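Shikimate dehydrogenase-like protein HI_0607 (Haemophilus influenzae, PDB 1NPY) catalyses the NADP(+)-dependent oxidation of shikimate to 3-dehydroshikimate in vitro, but so weakly that shikimate may not be its biological substrate. Local coordinates at residues 87-91 with 246-250. Residues are numbered along the deposited sequence; the frame is centred on the assembly and turned at random.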
loop_
_atom_site.group_PDB
_atom_site.type_symbol
_atom_site.label_atom_id
_atom_site.label_comp_id
_atom_site.label_asym_id
_atom_site.label_seq_id
_atom_site.Cartn_x
_atom_site.Cartn_y
_atom_site.Cartn_z
ATOM N N VAL A 87 -6.019 6.383 6.939
ATOM C CA VAL A 87 -4.936 5.999 7.836
ATOM C C VAL A 87 -4.716 4.495 7.795
ATOM O O VAL A 87 -5.686 3.729 7.901
ATOM C CB VAL A 87 -5.287 6.400 9.282
ATOM C CG1 VAL A 87 -4.290 5.859 10.296
ATOM C CG2 VAL A 87 -5.300 7.921 9.388
ATOM N N ASN A 88 -3.468 4.055 7.672
ATOM C CA ASN A 88 -3.158 2.631 7.796
ATOM C C ASN A 88 -2.136 2.342 8.897
ATOM O O ASN A 88 -1.749 1.206 9.142
ATOM C CB ASN A 88 -2.752 2.023 6.458
ATOM C CG ASN A 88 -1.262 2.151 6.196
ATOM O OD1 ASN A 88 -0.674 3.130 6.659
ATOM N ND2 ASN A 88 -0.652 1.180 5.492
ATOM N N THR A 89 -1.721 3.376 9.617
ATOM C CA THR A 89 -0.672 3.249 10.632
ATOM C C THR A 89 -0.872 4.245 11.763
ATOM O O THR A 89 -1.041 5.424 11.480
ATOM C CB THR A 89 0.703 3.587 10.047
ATOM O OG1 THR A 89 0.925 2.741 8.914
ATOM C CG2 THR A 89 1.786 3.240 11.029
ATOM N N ILE A 90 -0.863 3.774 13.013
ATOM C CA ILE A 90 -0.895 4.651 14.178
ATOM C C ILE A 90 0.338 4.385 15.023
ATOM O O ILE A 90 0.662 3.230 15.301
ATOM C CB ILE A 90 -2.173 4.364 15.007
ATOM C CG1 ILE A 90 -3.433 4.538 14.161
ATOM C CG2 ILE A 90 -2.210 5.240 16.238
ATOM C CD1 ILE A 90 -4.623 3.827 14.721
ATOM N N VAL A 91 1.008 5.450 15.459
ATOM C CA VAL A 91 2.135 5.366 16.361
ATOM C C VAL A 91 1.758 6.137 17.621
ATOM O O VAL A 91 1.371 7.310 17.573
ATOM C CB VAL A 91 3.418 5.975 15.786
ATOM C CG1 VAL A 91 4.600 5.742 16.733
ATOM C CG2 VAL A 91 3.711 5.427 14.401
ATOM N N GLN A 246 6.155 0.931 8.501
ATOM C CA GLN A 246 5.530 0.783 9.816
ATOM C C GLN A 246 6.549 0.328 10.851
ATOM O O GLN A 246 6.638 0.886 11.945
ATOM C CB GLN A 246 4.351 -0.184 9.795
ATOM C CG GLN A 246 3.226 0.301 8.920
ATOM C CD GLN A 246 2.135 -0.720 8.726
ATOM O OE1 GLN A 246 2.421 -1.920 8.663
ATOM N NE2 GLN A 246 0.888 -0.261 8.623
ATOM N N PHE A 247 7.337 -0.680 10.493
ATOM C CA PHE A 247 8.297 -1.233 11.442
ATOM C C PHE A 247 9.254 -0.152 11.925
ATOM O O PHE A 247 9.548 -0.028 13.134
ATOM C CB PHE A 247 9.049 -2.379 10.783
ATOM C CG PHE A 247 9.990 -3.080 11.696
ATOM C CD1 PHE A 247 9.627 -4.293 12.268
ATOM C CD2 PHE A 247 11.262 -2.579 11.958
ATOM C CE1 PHE A 247 10.471 -4.965 13.112
ATOM C CE2 PHE A 247 12.111 -3.267 12.828
ATOM C CZ PHE A 247 11.745 -4.465 13.364
ATOM N N GLU A 248 9.703 0.665 10.975
ATOM C CA GLU A 248 10.644 1.740 11.271
ATOM C C GLU A 248 9.977 2.826 12.122
ATOM O O GLU A 248 10.571 3.364 13.051
ATOM C CB GLU A 248 11.236 2.349 9.998
ATOM C CG GLU A 248 12.366 3.331 10.287
ATOM C CD GLU A 248 12.953 3.910 9.011
ATOM O OE1 GLU A 248 13.648 4.954 9.030
ATOM O OE2 GLU A 248 12.718 3.283 7.957
ATOM N N LEU A 249 8.716 3.124 11.854
ATOM C CA LEU A 249 8.000 4.079 12.688
ATOM C C LEU A 249 7.890 3.592 14.136
ATOM O O LEU A 249 8.016 4.361 15.087
ATOM C CB LEU A 249 6.632 4.368 12.097
ATOM C CG LEU A 249 6.648 5.316 10.906
ATOM C CD1 LEU A 249 5.342 5.261 10.134
ATOM C CD2 LEU A 249 6.942 6.758 11.290
ATOM N N TYR A 250 7.606 2.310 14.305
ATOM C CA TYR A 250 7.361 1.806 15.659
ATOM C C TYR A 250 8.655 1.649 16.465
ATOM O O TYR A 250 8.647 1.908 17.666
ATOM C CB TYR A 250 6.664 0.455 15.655
ATOM C CG TYR A 250 5.366 0.339 14.869
ATOM C CD1 TYR A 250 4.521 1.416 14.653
ATOM C CD2 TYR A 250 4.983 -0.886 14.365
ATOM C CE1 TYR A 250 3.352 1.265 13.911
ATOM C CE2 TYR A 250 3.830 -1.052 13.608
ATOM C CZ TYR A 250 3.003 0.036 13.419
ATOM O OH TYR A 250 1.871 -0.133 12.660
#
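Strand 89-91 and helix 246-250 run nearly parallel, 11° apart with their axes 9.1 Å from each other, and T89 and V91 point their side chains toward the helix. The nearest CA atoms pair T89 with Q246 (6.7 Å) and V91 with Y250 (6.4 Å). At the N-terminal end the contact is polar. The extended side chain of Q246 brings NE2 to within 3.0 Å of T89 OG1, and the N-H...O angle of 163° makes this hydrogen bond nearly straight; OG1 lies in the amide plane of Q246. That hydroxyl also donates to N88 OD1 at 2.8 Å, approaching from above the carbonyl plane, so one oxygen relays between the two amides. A chi1 of -56° in T89 sets OG1 beside the backbone N and swings CG2 to the far side from that N, with CG2 3.7 Å from Y250 OH. Further along, V91 CG2 packs against L249 CB at 3.9 Å and meets the edge of the Y250 ring at CD1, 4.1 Å away. The backbones of N88 and T89 both hydrogen-bond to Y100 of strand 96-100, a classic beta bulge where the strand begins. Helix 235-251 thus packs on the mixed sheet of the substrate-binding domain, beside N88, whose side chain lies about 4 Å from those of K67, the probable proton donor/acceptor, and D103, which probably binds substrate.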